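Local structure of protein toll (Drosophila melanogaster, 4LXR) at residues E173-G178 / P194-L199; N208-D213 / Q232-V237; H212-A217 / A239-V244. The protein serves as the cell-surface receptor for the cleaved cytokine Spätzle, signalling in dorsal-ventral patterning of the embryo and in antifungal innate immunity. All blocks are in the same frame, centred on the assembly; numbering follows the deposited sequence.

In the fold
The chain here belongs to the extracellular leucine-rich repeat domain, and the three contacts sample how one coil of such a solenoid is laid on the next. From the N terminus, contact 1 comes first: it closes a loop of one repeat length by pairing strand 174-176 with strand 198-200. Contacts 2 and 3 both open after contact 1 has closed, from the return loop after strand 198-200; they share His212 and Asp213, and their spans cross rather than nest. They join this loop to its equivalent after strand 222-224. Leu199 of contact 1 packs on Phe214 of contact 3, so strand and return loop meet inside the coil.

Contact 1. Residues E173-G178 / P194-L199; sequences ESIEFG and PKLKQL
Glu173 lies alongside Lys197, both side chains pointing the same way, and its OE1 forms a salt bridge with NZ of Lys197 at 3.0 Å. The ammonium meets the carboxylate from above its plane, 66° out of it. The lysine chain is extended as far as CE and bends only at the last torsion (chi4 64°), which places NZ near OE1. The other oxygen, OE2, shares a water with NZ of Lys195, whose amino group also bonds to Asn171. At Glu173 an alanine would probably leave the Lys197 ammonium without its mate across the contact and freer to turn.

The backbone does the pairing. The carbonyl oxygen of Glu173 is gripped twice, by N of Lys197 at 2.8 Å and by N of Gln198 at 2.9 Å, the second almost in line with the C=O bond. Two residues on, N of Ile175 donates to O of Gln198 at 2.9 Å, giving a short parallel pairing. Ile175 turns to the same face as Leu199: its CG2 is 4.0 Å from CD1 of Leu199, while its CD1 lies 3.9 Å from CD2 of Leu196, whose side chain it crosses at about a right angle.

Ser174 and Gln198 occupy the other face, where NE2 of Gln198 bonds to OD1 of Asn200 and to Gln62 of the Spätzle chain, and OE1 to His109 of Spätzle. One short strand per repeat, set parallel to the next, is characteristic of a leucine-rich repeat solenoid: strand 174-176 runs between strands 151-155 and 198-200, with Phe190 of a loop packed against Leu196 and Leu199.

Contact 2. Residues N208-D213 / Q232-V237; sequences NLTKHD and QLPHDV
Lys211 reaches across Asp236, the two side chains crossing at about a right angle. Its CB sits 3.1 Å from the carbonyl oxygen of Asp236, CG is still beside that oxygen, and CD approaches both it and OD2, the latter at 4.0 Å. The chain is extended throughout, with CG anti to the backbone N (chi1 161°). At the tip NZ makes no direct salt bridge: it gives a hydrogen bond to a water 3.0 Å away, which in turn donates to OD2 of Asp236. A second water repeats the link nearer the backbone, accepting from N of Lys211 and donating to OD1 of Asp236. Each carboxylate oxygen is thus linked to Lys211 through a water; the charge attraction, which concerns the ammonium alone, is likely to be weakened by the separation.

A third water donates to the carbonyl oxygens of both Lys211 and Val237, and CA of Lys211 makes a C-H...O contact of 3.5 Å with O of Val237. On the buried side, CB of Leu209 packs 3.9 Å from CG2 of Val237. The carbonyl oxygen of Leu209 rests against CD of Pro234 at 3.4 Å. The first loop is braced from within, since N of Thr210 bonds to OD2 of Asp213, whose OD1 pairs with Arg187.

Return loops stacked in this way form the convex side of a leucine-rich repeat solenoid; here repeat 3 contributes a 3-10 segment beginning at Lys211 and repeat 4 a type I turn from Pro234 to Val237.

Contact 3. Residues H212-A217 / A239-V244; sequences HDFEGA and AHLTNV. With NAG (2-acetamido-2-deoxy-beta-D-glucopyranose), chain J.
His240 sets its CB 3.3 Å from the carbonyl oxygen of Phe214, and its ring lies obliquely against Glu215, with ND1 3.4 Å from CA of that residue. The same ND1 bonds to the carbonyl oxygen of Lys211, which would steady the rotation of the imidazole. Leu241 turns inward. Its CG is anti to its own carbonyl carbon (chi1 -63°), and from there the two methyls divide: CD1 stands over one face of the Phe214 ring, 4.2 Å from its centroid in a CH-pi contact, and CD2 reaches CB of Ala217 at 3.7 Å.

Apolar residues converging from successive coils are the hallmark of the leucine-rich repeat core; Ile223 of strand 222-224 also touches both Phe214 and Leu241. Leu241 is also the centre of an inverse gamma turn.

Thr242 comes next, its OG1 hydrogen-bonded to O6 of an N-acetylglucosamine at 2.9 Å. That sugar is joined covalently to ND2 of Asn243, which also bonds to the carbonyl oxygen of Thr218. The backbone N of Asn243 donates to a water that passes a hydrogen bond on to O of Ala217 at 3.3 Å.

Contact 1. Residues E173-G178 / P194-L199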
loop_
_atom_site.group_PDB
_atom_site.type_symbol
_atom_site.label_atom_id
_atom_site.label_comp_id
_atom_site.label_asym_id
_atom_site.label_seq_id
_atom_site.Cartn_x
_atom_site.Cartn_y
_atom_site.Cartn_z
ATOM N N GLU A 173 -13.461 37.476 -15.872
ATOM C CA GLU A 173 -12.824 36.382 -16.583
ATOM C C GLU A 173 -13.291 35.014 -16.120
ATOM O O GLU A 173 -13.237 34.044 -16.896
ATOM C CB GLU A 173 -11.299 36.495 -16.498
ATOM C CG GLU A 173 -10.774 37.806 -17.116
ATOM C CD GLU A 173 -9.269 37.765 -17.380
ATOM O OE1 GLU A 173 -8.760 36.729 -17.867
ATOM O OE2 GLU A 173 -8.590 38.764 -17.097
ATOM N N SER A 174 -13.762 34.940 -14.874
ATOM C CA SER A 174 -14.270 33.694 -14.314
ATOM C C SER A 174 -15.548 33.905 -13.540
ATOM O O SER A 174 -15.644 34.821 -12.729
ATOM C CB SER A 174 -13.235 33.041 -13.368
ATOM O OG SER A 174 -11.938 33.157 -13.934
ATOM N N ILE A 175 -16.508 33.020 -13.787
ATOM C CA ILE A 175 -17.767 32.987 -13.078
ATOM C C ILE A 175 -17.846 31.636 -12.412
ATOM O O ILE A 175 -17.672 30.603 -13.062
ATOM C CB ILE A 175 -18.970 33.095 -14.036
ATOM C CG1 ILE A 175 -19.245 34.558 -14.365
ATOM C CG2 ILE A 175 -20.218 32.458 -13.406
ATOM C CD1 ILE A 175 -20.185 34.774 -15.592
ATOM N N GLU A 176 -18.103 31.650 -11.113
ATOM C CA GLU A 176 -18.317 30.427 -10.382
ATOM C C GLU A 176 -19.718 30.519 -9.780
ATOM O O GLU A 176 -19.908 31.148 -8.735
ATOM C CB GLU A 176 -17.235 30.246 -9.294
ATOM C CG GLU A 176 -17.450 29.001 -8.376
ATOM C CD GLU A 176 -17.626 27.709 -9.179
ATOM O OE1 GLU A 176 -16.631 26.950 -9.332
ATOM O OE2 GLU A 176 -18.753 27.462 -9.680
ATOM N N PHE A 177 -20.701 29.928 -10.463
ATOM C CA PHE A 177 -22.083 29.882 -9.950
ATOM C C PHE A 177 -22.478 28.462 -9.620
ATOM O O PHE A 177 -23.666 28.147 -9.530
ATOM C CB PHE A 177 -23.084 30.450 -10.970
ATOM C CG PHE A 177 -22.986 31.942 -11.155
ATOM C CD1 PHE A 177 -22.297 32.725 -10.226
ATOM C CD2 PHE A 177 -23.591 32.565 -12.249
ATOM C CE1 PHE A 177 -22.192 34.122 -10.383
ATOM C CE2 PHE A 177 -23.483 33.970 -12.436
ATOM C CZ PHE A 177 -22.801 34.754 -11.481
ATOM N N GLY A 178 -21.474 27.598 -9.463
ATOM C CA GLY A 178 -21.721 26.213 -9.129
ATOM C C GLY A 178 -22.525 26.096 -7.842
ATOM O O GLY A 178 -22.377 26.911 -6.935
ATOM N N PRO A 194 -16.722 40.730 -22.278
ATOM C CA PRO A 194 -16.025 40.324 -23.506
ATOM C C PRO A 194 -14.702 39.599 -23.226
ATOM O O PRO A 194 -14.122 39.060 -24.159
ATOM C CB PRO A 194 -15.794 41.660 -24.244
ATOM C CG PRO A 194 -15.734 42.703 -23.147
ATOM C CD PRO A 194 -16.661 42.194 -22.047
ATOM N N LYS A 195 -14.253 39.569 -21.970
ATOM C CA LYS A 195 -13.053 38.808 -21.598
ATOM C C LYS A 195 -13.379 37.504 -20.872
ATOM O O LYS A 195 -12.468 36.810 -20.436
ATOM C CB LYS A 195 -12.106 39.644 -20.704
ATOM C CG LYS A 195 -11.650 40.971 -21.323
ATOM C CD LYS A 195 -11.077 41.931 -20.275
ATOM C CE LYS A 195 -9.834 41.355 -19.630
ATOM N NZ LYS A 195 -9.046 42.363 -18.864
ATOM N N LEU A 196 -14.658 37.156 -20.745
ATOM C CA LEU A 196 -15.022 35.971 -19.963
ATOM C C LEU A 196 -14.386 34.667 -20.490
ATOM O O LEU A 196 -14.574 34.316 -21.652
ATOM C CB LEU A 196 -16.539 35.814 -19.880
ATOM C CG LEU A 196 -17.019 34.695 -18.948
ATOM C CD1 LEU A 196 -16.609 34.935 -17.480
ATOM C CD2 LEU A 196 -18.519 34.562 -19.073
ATOM N N LYS A 197 -13.632 33.963 -19.641
ATOM C CA LYS A 197 -12.971 32.721 -20.072
ATOM C C LYS A 197 -13.531 31.465 -19.417
ATOM O O LYS A 197 -13.661 30.430 -20.068
ATOM C CB LYS A 197 -11.452 32.796 -19.852
ATOM C CG LYS A 197 -10.781 33.944 -20.606
ATOM C CD LYS A 197 -9.301 34.079 -20.211
ATOM C CE LYS A 197 -8.624 35.169 -21.041
ATOM N NZ LYS A 197 -9.193 36.557 -20.788
ATOM N N GLN A 198 -13.890 31.557 -18.141
ATOM C CA GLN A 198 -14.352 30.376 -17.406
ATOM C C GLN A 198 -15.788 30.535 -16.918
ATOM O O GLN A 198 -16.121 31.483 -16.190
ATOM C CB GLN A 198 -13.408 30.048 -16.226
ATOM C CG GLN A 198 -13.735 28.732 -15.514
ATOM C CD GLN A 198 -13.671 27.521 -16.456
ATOM O OE1 GLN A 198 -12.737 27.397 -17.254
ATOM N NE2 GLN A 198 -14.698 26.662 -16.405
ATOM N N LEU A 199 -16.633 29.598 -17.327
ATOM C CA LEU A 199 -18.038 29.625 -16.989
ATOM C C LEU A 199 -18.386 28.362 -16.216
ATOM O O LEU A 199 -18.614 27.310 -16.813
ATOM C CB LEU A 199 -18.875 29.726 -18.278
ATOM C CG LEU A 199 -20.395 29.886 -18.103
ATOM C CD1 LEU A 199 -20.701 31.000 -17.115
ATOM C CD2 LEU A 199 -21.080 30.171 -19.457
HETATM O O HOH W 1 -9.841 41.055 -16.578
#

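Contact 2. Residues N208-D213 / Q232-V237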
loop_
_atom_site.group_PDB
_atom_site.type_symbol
_atom_site.label_atom_id
_atom_site.label_comp_id
_atom_site.label_asym_id
_atom_site.label_seq_id
_atom_site.Cartn_x
_atom_site.Cartn_y
_atom_site.Cartn_z
ATOM N N ASN A 208 -32.563 22.963 -19.877
ATOM C CA ASN A 208 -33.095 23.506 -21.128
ATOM C C ASN A 208 -32.084 24.345 -21.905
ATOM O O ASN A 208 -32.442 25.340 -22.508
ATOM C CB ASN A 208 -34.362 24.328 -20.858
ATOM C CG ASN A 208 -35.525 23.473 -20.355
ATOM O OD1 ASN A 208 -35.910 23.554 -19.183
ATOM N ND2 ASN A 208 -36.091 22.654 -21.241
ATOM N N LEU A 209 -30.820 23.947 -21.877
ATOM C CA LEU A 209 -29.783 24.682 -22.578
ATOM C C LEU A 209 -29.981 24.533 -24.080
ATOM O O LEU A 209 -30.229 23.431 -24.575
ATOM C CB LEU A 209 -28.390 24.180 -22.170
ATOM C CG LEU A 209 -27.930 24.476 -20.751
ATOM C CD1 LEU A 209 -26.583 23.798 -20.517
ATOM C CD2 LEU A 209 -27.841 25.994 -20.474
ATOM N N THR A 210 -29.921 25.663 -24.782
ATOM C CA THR A 210 -29.975 25.700 -26.235
ATOM C C THR A 210 -28.877 26.631 -26.747
ATOM O O THR A 210 -28.272 27.398 -25.973
ATOM C CB THR A 210 -31.361 26.188 -26.774
ATOM O OG1 THR A 210 -31.704 27.442 -26.163
ATOM C CG2 THR A 210 -32.453 25.182 -26.464
ATOM N N LYS A 211 -28.635 26.554 -28.052
ATOM C CA LYS A 211 -27.583 27.305 -28.732
ATOM C C LYS A 211 -27.623 28.800 -28.414
ATOM O O LYS A 211 -26.598 29.407 -28.100
ATOM C CB LYS A 211 -27.691 27.044 -30.238
ATOM C CG LYS A 211 -27.007 28.030 -31.146
ATOM C CD LYS A 211 -27.224 27.607 -32.609
ATOM C CE LYS A 211 -26.835 28.715 -33.586
ATOM N NZ LYS A 211 -26.745 28.248 -35.007
ATOM N N HIS A 212 -28.812 29.379 -28.436
ATOM C CA HIS A 212 -28.979 30.802 -28.170
ATOM C C HIS A 212 -28.488 31.231 -26.788
ATOM O O HIS A 212 -28.174 32.407 -26.576
ATOM C CB HIS A 212 -30.450 31.211 -28.355
ATOM C CG HIS A 212 -30.685 32.691 -28.266
ATOM N ND1 HIS A 212 -30.221 33.579 -29.214
ATOM C CD2 HIS A 212 -31.334 33.437 -27.339
ATOM C CE1 HIS A 212 -30.578 34.806 -28.876
ATOM N NE2 HIS A 212 -31.255 34.747 -27.744
ATOM N N ASP A 213 -28.425 30.287 -25.850
ATOM C CA ASP A 213 -27.987 30.589 -24.492
ATOM C C ASP A 213 -26.548 31.124 -24.473
ATOM O O ASP A 213 -26.171 31.911 -23.594
ATOM C CB ASP A 213 -28.123 29.358 -23.570
ATOM C CG ASP A 213 -29.564 29.100 -23.116
ATOM O OD1 ASP A 213 -30.393 30.030 -23.175
ATOM O OD2 ASP A 213 -29.865 27.965 -22.675
ATOM N N GLN A 232 -30.807 15.228 -22.135
ATOM C CA GLN A 232 -30.523 15.354 -23.559
ATOM C C GLN A 232 -29.920 16.731 -23.814
ATOM O O GLN A 232 -30.207 17.680 -23.092
ATOM C CB GLN A 232 -31.814 15.207 -24.399
ATOM C CG GLN A 232 -32.296 13.782 -24.557
ATOM C CD GLN A 232 -33.418 13.631 -25.584
ATOM O OE1 GLN A 232 -34.162 14.576 -25.859
ATOM N NE2 GLN A 232 -33.540 12.432 -26.154
ATOM N N LEU A 233 -29.090 16.835 -24.842
ATOM C CA LEU A 233 -28.615 18.130 -25.317
ATOM C C LEU A 233 -28.909 18.229 -26.800
ATOM O O LEU A 233 -28.712 17.256 -27.532
ATOM C CB LEU A 233 -27.106 18.290 -25.070
ATOM C CG LEU A 233 -26.642 18.728 -23.681
ATOM C CD1 LEU A 233 -25.139 18.782 -23.646
ATOM C CD2 LEU A 233 -27.216 20.077 -23.283
ATOM N N PRO A 234 -29.388 19.401 -27.255
ATOM C CA PRO A 234 -29.523 19.575 -28.708
ATOM C C PRO A 234 -28.134 19.539 -29.351
ATOM O O PRO A 234 -27.166 19.953 -28.712
ATOM C CB PRO A 234 -30.152 20.975 -28.855
ATOM C CG PRO A 234 -30.597 21.379 -27.468
ATOM C CD PRO A 234 -29.698 20.632 -26.511
ATOM N N HIS A 235 -28.043 19.066 -30.588
ATOM C CA HIS A 235 -26.761 18.892 -31.261
ATOM C C HIS A 235 -25.980 20.195 -31.468
ATOM O O HIS A 235 -24.758 20.179 -31.640
ATOM C CB HIS A 235 -26.977 18.215 -32.611
ATOM C CG HIS A 235 -27.451 19.146 -33.687
ATOM N ND1 HIS A 235 -26.588 19.905 -34.448
ATOM C CD2 HIS A 235 -28.698 19.426 -34.141
ATOM C CE1 HIS A 235 -27.282 20.618 -35.320
ATOM N NE2 HIS A 235 -28.565 20.349 -35.151
ATOM N N ASP A 236 -26.687 21.319 -31.468
ATOM C CA ASP A 236 -26.046 22.603 -31.703
ATOM C C ASP A 236 -25.950 23.483 -30.451
ATOM O O ASP A 236 -25.725 24.687 -30.568
ATOM C CB ASP A 236 -26.767 23.362 -32.846
ATOM C CG ASP A 236 -28.243 23.632 -32.548
ATOM O OD1 ASP A 236 -28.703 23.373 -31.415
ATOM O OD2 ASP A 236 -28.951 24.124 -33.453
ATOM N N VAL A 237 -26.109 22.891 -29.263
ATOM C CA VAL A 237 -26.102 23.664 -28.019
ATOM C C VAL A 237 -24.838 24.504 -27.823
ATOM O O VAL A 237 -24.888 25.573 -27.207
ATOM C CB VAL A 237 -26.308 22.778 -26.756
ATOM C CG1 VAL A 237 -25.153 21.780 -26.569
ATOM C CG2 VAL A 237 -26.464 23.661 -25.499
HETATM O O HOH W 2 -24.099 27.957 -28.710
HETATM O O HOH W 3 -30.018 24.342 -29.483
HETATM O O HOH W 4 -27.844 25.530 -35.412
#

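Contact 3. Residues H212-A217 / A239-V244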
loop_
_atom_site.group_PDB
_atom_site.type_symbol
_atom_site.label_atom_id
_atom_site.label_comp_id
_atom_site.label_asym_id
_atom_site.label_seq_id
_atom_site.Cartn_x
_atom_site.Cartn_y
_atom_site.Cartn_z
ATOM N N HIS A 212 -28.812 29.379 -28.436
ATOM C CA HIS A 212 -28.979 30.802 -28.170
ATOM C C HIS A 212 -28.488 31.231 -26.788
ATOM O O HIS A 212 -28.174 32.407 -26.576
ATOM C CB HIS A 212 -30.450 31.211 -28.355
ATOM C CG HIS A 212 -30.685 32.691 -28.266
ATOM N ND1 HIS A 212 -30.221 33.579 -29.214
ATOM C CD2 HIS A 212 -31.334 33.437 -27.339
ATOM C CE1 HIS A 212 -30.578 34.806 -28.876
ATOM N NE2 HIS A 212 -31.255 34.747 -27.744
ATOM N N ASP A 213 -28.425 30.287 -25.850
ATOM C CA ASP A 213 -27.987 30.589 -24.492
ATOM C C ASP A 213 -26.548 31.124 -24.473
ATOM O O ASP A 213 -26.171 31.911 -23.594
ATOM C CB ASP A 213 -28.123 29.358 -23.570
ATOM C CG ASP A 213 -29.564 29.100 -23.116
ATOM O OD1 ASP A 213 -30.393 30.030 -23.175
ATOM O OD2 ASP A 213 -29.865 27.965 -22.675
ATOM N N PHE A 214 -25.746 30.715 -25.451
ATOM C CA PHE A 214 -24.342 31.116 -25.465
ATOM C C PHE A 214 -24.022 32.101 -26.586
ATOM O O PHE A 214 -22.867 32.263 -26.974
ATOM C CB PHE A 214 -23.430 29.888 -25.549
ATOM C CG PHE A 214 -23.689 28.881 -24.469
ATOM C CD1 PHE A 214 -23.272 29.120 -23.174
ATOM C CD2 PHE A 214 -24.368 27.711 -24.745
ATOM C CE1 PHE A 214 -23.523 28.198 -22.176
ATOM C CE2 PHE A 214 -24.610 26.780 -23.748
ATOM C CZ PHE A 214 -24.199 27.029 -22.468
ATOM N N GLU A 215 -25.046 32.773 -27.096
ATOM C CA GLU A 215 -24.829 33.801 -28.116
ATOM C C GLU A 215 -23.891 34.909 -27.621
ATOM O O GLU A 215 -24.116 35.526 -26.577
ATOM C CB GLU A 215 -26.163 34.393 -28.565
ATOM C CG GLU A 215 -26.041 35.672 -29.326
ATOM C CD GLU A 215 -27.395 36.291 -29.587
ATOM O OE1 GLU A 215 -27.747 37.265 -28.886
ATOM O OE2 GLU A 215 -28.111 35.789 -30.482
ATOM N N GLY A 216 -22.833 35.157 -28.379
ATOM C CA GLY A 216 -21.866 36.164 -27.985
ATOM C C GLY A 216 -20.725 35.643 -27.118
ATOM O O GLY A 216 -19.829 36.395 -26.760
ATOM N N ALA A 217 -20.736 34.355 -26.789
ATOM C CA ALA A 217 -19.742 33.813 -25.851
ATOM C C ALA A 217 -18.459 33.299 -26.514
ATOM O O ALA A 217 -17.929 32.272 -26.119
ATOM C CB ALA A 217 -20.371 32.724 -24.989
ATOM N N ALA A 239 -22.812 25.575 -30.380
ATOM C CA ALA A 239 -22.425 26.180 -31.656
ATOM C C ALA A 239 -21.713 27.525 -31.541
ATOM O O ALA A 239 -20.832 27.829 -32.339
ATOM C CB ALA A 239 -23.618 26.305 -32.576
ATOM N N HIS A 240 -22.100 28.337 -30.566
ATOM C CA HIS A 240 -21.511 29.670 -30.451
ATOM C C HIS A 240 -20.200 29.689 -29.661
ATOM O O HIS A 240 -19.468 30.673 -29.697
ATOM C CB HIS A 240 -22.516 30.642 -29.826
ATOM C CG HIS A 240 -23.631 31.018 -30.746
ATOM N ND1 HIS A 240 -24.930 31.177 -30.317
ATOM C CD2 HIS A 240 -23.638 31.278 -32.074
ATOM C CE1 HIS A 240 -25.692 31.516 -31.343
ATOM N NE2 HIS A 240 -24.932 31.582 -32.420
ATOM N N LEU A 241 -19.915 28.606 -28.945
ATOM C CA LEU A 241 -18.690 28.506 -28.152
ATOM C C LEU A 241 -17.533 28.065 -29.034
ATOM O O LEU A 241 -16.951 27.013 -28.802
ATOM C CB LEU A 241 -18.880 27.508 -27.003
ATOM C CG LEU A 241 -19.947 27.887 -25.977
ATOM C CD1 LEU A 241 -20.249 26.746 -25.005
ATOM C CD2 LEU A 241 -19.526 29.131 -25.210
ATOM N N THR A 242 -17.199 28.864 -30.043
ATOM C CA THR A 242 -16.237 28.432 -31.053
ATOM C C THR A 242 -14.804 28.327 -30.546
ATOM O O THR A 242 -13.997 27.606 -31.128
ATOM C CB THR A 242 -16.272 29.328 -32.305
ATOM O OG1 THR A 242 -16.100 30.696 -31.916
ATOM C CG2 THR A 242 -17.602 29.167 -33.026
ATOM N N ASN A 243 -14.488 29.041 -29.472
ATOM C CA ASN A 243 -13.146 28.998 -28.906
ATOM C C ASN A 243 -13.013 28.127 -27.647
ATOM O O ASN A 243 -11.958 28.103 -27.004
ATOM C CB ASN A 243 -12.651 30.422 -28.627
ATOM C CG ASN A 243 -12.374 31.200 -29.903
ATOM O OD1 ASN A 243 -11.840 30.651 -30.863
ATOM N ND2 ASN A 243 -12.748 32.479 -29.920
ATOM N N VAL A 244 -14.079 27.422 -27.283
ATOM C CA VAL A 244 -14.043 26.616 -26.062
ATOM C C VAL A 244 -12.980 25.500 -26.147
ATOM O O VAL A 244 -12.810 24.864 -27.183
ATOM C CB VAL A 244 -15.439 26.058 -25.692
ATOM C CG1 VAL A 244 -15.872 24.906 -26.636
ATOM C CG2 VAL A 244 -15.458 25.617 -24.245
HETATM C C1 NAG J . -12.625 33.077 -31.228
HETATM C C2 NAG J . -11.270 33.447 -31.822
HETATM C C3 NAG J . -11.451 34.353 -33.031
HETATM C C4 NAG J . -12.321 33.640 -34.058
HETATM C C5 NAG J . -13.657 33.251 -33.423
HETATM C C6 NAG J . -14.539 32.450 -34.352
HETATM C C7 NAG J . -9.260 33.471 -30.443
HETATM C C8 NAG J . -8.463 34.202 -29.408
HETATM N N2 NAG J . -10.397 34.056 -30.829
HETATM O O3 NAG J . -10.180 34.668 -33.587
HETATM O O4 NAG J . -12.543 34.455 -35.205
HETATM O O5 NAG J . -13.442 32.445 -32.251
HETATM O O6 NAG J . -15.913 32.622 -34.033
HETATM O O7 NAG J . -8.888 32.397 -30.910
HETATM O O HOH W 5 -15.833 30.017 -27.167
#